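Local coordinates for protein arylsulfatase (Pseudoalteromonas sp. MB47, PDB 7AJ0) that probably hydrolyses sulfate esters on the algal polysaccharide fucoidan as a calcium-containing, exo-acting sulfatase that assembles into a hexamer, at residues S140-Y150 with H169-Y177. Sequence-based numbering, arbitrary orientation.
Sequences SQGKLLSKVGY and HEVGFDYFY
The loop 171-174 packs against the first turn of helix 141-146, with Gly172 CA 3.7 Å from Lys143 CA and Gly142 CA 4.3 Å from Phe173 CA. A CB on Gly172 would run into Ser140 OG and Lys143 N, and its positive phi of 136° is another reason for glycine here. Gly142 CA sits over one face of the Phe173 ring, 4.0 Å from its centroid, in a CH-pi contact, while Ser140 CB meets CE1 obliquely.

Ser140 is the N-cap. Its OG tucks between the backbone N and the carbonyl carbon (chi1 65°), from where it accepts from Lys143 N (3.3 Å) and donates to Val171 O at 2.7 Å, arriving 32° out of the carbonyl plane. A water bridges Ser140 N and the same Val171 O, so this carbonyl receives two donors. Replacing Ser140 with an alanine would probably leave Lys143 N without its side-chain cap and Val171 O held by the water alone of these two donors.

Toward the C-terminal end of the helix, Ser146 OG lies 2.9 Å from Asp174 OD2 and is also hydrogen-bonded to Thr152 OG1. Thr152 N donates to OD2 as well, and Lys221 makes a salt bridge with OD1.

Helix 141-146 ends in a Schellman motif at Gly149 and leads into strand 151-155, which pairs in parallel with strand 175-177 in the central sheet of the sulfatase fold; Phe173 also touches Thr152 of strand 151-155.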
loop_
_atom_site.group_PDB
_atom_site.type_symbol
_atom_site.label_atom_id
_atom_site.label_comp_id
_atom_site.label_asym_id
_atom_site.label_seq_id
_atom_site.Cartn_x
_atom_site.Cartn_y
_atom_site.Cartn_z
ATOM N N SER A 140 -27.445 12.817 -35.919
ATOM C CA SER A 140 -27.309 13.877 -34.933
ATOM C C SER A 140 -28.619 14.649 -34.793
ATOM O O SER A 140 -29.486 14.618 -35.670
ATOM C CB SER A 140 -26.185 14.835 -35.324
ATOM O OG SER A 140 -26.503 15.525 -36.520
ATOM N N GLN A 141 -28.756 15.352 -33.664
ATOM C CA GLN A 141 -29.933 16.198 -33.487
ATOM C C GLN A 141 -29.909 17.369 -34.459
ATOM O O GLN A 141 -30.968 17.887 -34.831
ATOM C CB GLN A 141 -30.039 16.698 -32.046
ATOM C CG GLN A 141 -28.909 17.591 -31.575
ATOM C CD GLN A 141 -27.855 16.830 -30.792
ATOM O OE1 GLN A 141 -27.099 16.045 -31.360
ATOM N NE2 GLN A 141 -27.805 17.054 -29.483
ATOM N N GLY A 142 -28.719 17.795 -34.884
ATOM C CA GLY A 142 -28.644 18.784 -35.943
ATOM C C GLY A 142 -29.380 18.339 -37.190
ATOM O O GLY A 142 -30.154 19.097 -37.777
ATOM N N LYS A 143 -29.159 17.090 -37.604
ATOM C CA LYS A 143 -29.799 16.591 -38.814
ATOM C C LYS A 143 -31.314 16.564 -38.660
ATOM O O LYS A 143 -32.050 17.026 -39.542
ATOM C CB LYS A 143 -29.264 15.196 -39.151
ATOM C CG LYS A 143 -29.863 14.586 -40.410
ATOM C CD LYS A 143 -29.196 13.263 -40.775
ATOM C CE LYS A 143 -27.790 13.470 -41.328
ATOM N NZ LYS A 143 -27.077 12.178 -41.563
ATOM N N LEU A 144 -31.802 16.034 -37.539
ATOM C CA LEU A 144 -33.237 15.838 -37.381
ATOM C C LEU A 144 -33.969 17.148 -37.119
ATOM O O LEU A 144 -35.092 17.335 -37.597
ATOM C CB LEU A 144 -33.505 14.838 -36.255
ATOM C CG LEU A 144 -32.949 13.436 -36.512
ATOM C CD1 LEU A 144 -33.322 12.492 -35.388
ATOM C CD2 LEU A 144 -33.439 12.889 -37.846
ATOM N N LEU A 145 -33.353 18.069 -36.377
ATOM C CA LEU A 145 -34.015 19.337 -36.088
ATOM C C LEU A 145 -33.928 20.296 -37.270
ATOM O O LEU A 145 -34.884 21.026 -37.549
ATOM C CB LEU A 145 -33.410 19.968 -34.835
ATOM C CG LEU A 145 -33.687 19.211 -33.534
ATOM C CD1 LEU A 145 -32.881 19.797 -32.387
ATOM C CD2 LEU A 145 -35.174 19.224 -33.207
ATOM N N SER A 146 -32.797 20.307 -37.981
ATOM C CA SER A 146 -32.710 21.102 -39.200
ATOM C C SER A 146 -33.823 20.747 -40.175
ATOM O O SER A 146 -34.286 21.605 -40.935
ATOM C CB SER A 146 -31.351 20.898 -39.872
ATOM O OG SER A 146 -30.354 21.694 -39.258
ATOM N N LYS A 147 -34.267 19.489 -40.167
ATOM C CA LYS A 147 -35.298 19.043 -41.095
ATOM C C LYS A 147 -36.661 19.640 -40.777
ATOM O O LYS A 147 -37.519 19.680 -41.665
ATOM C CB LYS A 147 -35.371 17.514 -41.079
ATOM C CG LYS A 147 -36.206 16.900 -42.191
ATOM C CD LYS A 147 -35.623 17.210 -43.561
ATOM C CE LYS A 147 -36.423 16.542 -44.666
ATOM N NZ LYS A 147 -35.971 16.986 -46.012
ATOM N N VAL A 148 -36.879 20.114 -39.549
ATOM C CA VAL A 148 -38.175 20.665 -39.167
ATOM C C VAL A 148 -38.058 22.152 -38.851
ATOM O O VAL A 148 -38.843 22.692 -38.062
ATOM C CB VAL A 148 -38.777 19.905 -37.967
ATOM C CG1 VAL A 148 -38.891 18.422 -38.282
ATOM C CG2 VAL A 148 -37.944 20.132 -36.712
ATOM N N GLY A 149 -37.081 22.820 -39.455
ATOM C CA GLY A 149 -37.023 24.265 -39.432
ATOM C C GLY A 149 -36.067 24.887 -38.439
ATOM O O GLY A 149 -35.997 26.121 -38.369
ATOM N N TYR A 150 -35.336 24.090 -37.669
ATOM C CA TYR A 150 -34.338 24.636 -36.763
ATOM C C TYR A 150 -33.088 25.049 -37.531
ATOM O O TYR A 150 -32.698 24.405 -38.508
ATOM C CB TYR A 150 -33.951 23.607 -35.695
ATOM C CG TYR A 150 -34.910 23.499 -34.533
ATOM C CD1 TYR A 150 -36.104 22.806 -34.656
ATOM C CD2 TYR A 150 -34.612 24.078 -33.308
ATOM C CE1 TYR A 150 -36.982 22.702 -33.594
ATOM C CE2 TYR A 150 -35.481 23.978 -32.242
ATOM C CZ TYR A 150 -36.664 23.288 -32.390
ATOM O OH TYR A 150 -37.531 23.188 -31.328
ATOM N N HIS A 169 -20.749 20.322 -39.312
ATOM C CA HIS A 169 -21.457 20.839 -40.478
ATOM C C HIS A 169 -21.561 19.818 -41.601
ATOM O O HIS A 169 -22.206 20.104 -42.616
ATOM C CB HIS A 169 -20.773 22.104 -40.996
ATOM C CG HIS A 169 -19.479 21.848 -41.700
ATOM N ND1 HIS A 169 -18.322 21.518 -41.030
ATOM C CD2 HIS A 169 -19.158 21.879 -43.015
ATOM C CE1 HIS A 169 -17.343 21.353 -41.902
ATOM N NE2 HIS A 169 -17.823 21.569 -43.113
ATOM N N GLU A 170 -20.949 18.647 -41.449
ATOM C CA GLU A 170 -21.037 17.577 -42.430
ATOM C C GLU A 170 -21.874 16.404 -41.941
ATOM O O GLU A 170 -22.072 15.445 -42.696
ATOM C CB GLU A 170 -19.629 17.093 -42.801
ATOM C CG GLU A 170 -18.710 18.201 -43.303
ATOM C CD GLU A 170 -17.242 17.808 -43.295
ATOM O OE1 GLU A 170 -16.849 16.960 -42.466
ATOM O OE2 GLU A 170 -16.477 18.354 -44.118
ATOM N N VAL A 171 -22.371 16.454 -40.705
ATOM C CA VAL A 171 -23.125 15.357 -40.117
ATOM C C VAL A 171 -24.512 15.808 -39.658
ATOM O O VAL A 171 -25.155 15.121 -38.873
ATOM C CB VAL A 171 -22.348 14.709 -38.953
ATOM C CG1 VAL A 171 -20.918 14.396 -39.371
ATOM C CG2 VAL A 171 -22.373 15.614 -37.726
ATOM N N GLY A 172 -24.977 16.961 -40.133
ATOM C CA GLY A 172 -26.328 17.397 -39.839
ATOM C C GLY A 172 -26.467 18.854 -39.448
ATOM O O GLY A 172 -27.447 19.506 -39.820
ATOM N N PHE A 173 -25.508 19.378 -38.693
ATOM C CA PHE A 173 -25.607 20.751 -38.216
ATOM C C PHE A 173 -25.466 21.732 -39.373
ATOM O O PHE A 173 -24.705 21.500 -40.317
ATOM C CB PHE A 173 -24.536 21.032 -37.163
ATOM C CG PHE A 173 -24.718 20.257 -35.888
ATOM C CD1 PHE A 173 -24.176 18.990 -35.749
ATOM C CD2 PHE A 173 -25.424 20.801 -34.825
ATOM C CE1 PHE A 173 -24.338 18.276 -34.575
ATOM C CE2 PHE A 173 -25.591 20.092 -33.648
ATOM C CZ PHE A 173 -25.046 18.829 -33.523
ATOM N N ASP A 174 -26.208 22.841 -39.292
ATOM C CA ASP A 174 -26.128 23.859 -40.333
ATOM C C ASP A 174 -24.808 24.617 -40.284
ATOM O O ASP A 174 -24.310 25.061 -41.323
ATOM C CB ASP A 174 -27.287 24.850 -40.200
ATOM C CG ASP A 174 -28.641 24.209 -40.429
ATOM O OD1 ASP A 174 -28.793 23.456 -41.415
ATOM O OD2 ASP A 174 -29.556 24.464 -39.618
ATOM N N TYR A 175 -24.233 24.783 -39.096
ATOM C CA TYR A 175 -23.064 25.633 -38.922
ATOM C C TYR A 175 -22.129 25.018 -37.896
ATOM O O TYR A 175 -22.575 24.575 -36.834
ATOM C CB TYR A 175 -23.486 27.042 -38.481
ATOM C CG TYR A 175 -22.357 28.042 -38.411
ATOM C CD1 TYR A 175 -21.624 28.364 -39.543
ATOM C CD2 TYR A 175 -22.034 28.677 -37.219
ATOM C CE1 TYR A 175 -20.593 29.278 -39.490
ATOM C CE2 TYR A 175 -21.006 29.597 -37.157
ATOM C CZ TYR A 175 -20.290 29.893 -38.297
ATOM O OH TYR A 175 -19.263 30.805 -38.248
ATOM N N PHE A 176 -20.837 24.989 -38.222
ATOM C CA PHE A 176 -19.802 24.601 -37.277
ATOM C C PHE A 176 -18.742 25.690 -37.205
ATOM O O PHE A 176 -18.381 26.290 -38.225
ATOM C CB PHE A 176 -19.128 23.280 -37.655
ATOM C CG PHE A 176 -17.890 22.986 -36.851
ATOM C CD1 PHE A 176 -17.957 22.878 -35.471
ATOM C CD2 PHE A 176 -16.662 22.822 -37.469
ATOM C CE1 PHE A 176 -16.827 22.609 -34.723
ATOM C CE2 PHE A 176 -15.527 22.554 -36.725
ATOM C CZ PHE A 176 -15.612 22.447 -35.349
ATOM N N TYR A 177 -18.246 25.938 -35.997
ATOM C CA TYR A 177 -17.143 26.874 -35.799
ATOM C C TYR A 177 -16.449 26.474 -34.504
ATOM O O TYR A 177 -17.008 26.678 -33.423
ATOM C CB TYR A 177 -17.645 28.313 -35.732
ATOM C CG TYR A 177 -16.530 29.338 -35.692
ATOM C CD1 TYR A 177 -15.719 29.468 -34.574
ATOM C CD2 TYR A 177 -16.288 30.173 -36.775
ATOM C CE1 TYR A 177 -14.698 30.394 -34.535
ATOM C CE2 TYR A 177 -15.267 31.107 -36.744
ATOM C CZ TYR A 177 -14.479 31.212 -35.620
ATOM O OH TYR A 177 -13.462 32.134 -35.574
HETATM O O HOH W 1 -26.076 12.645 -38.463
#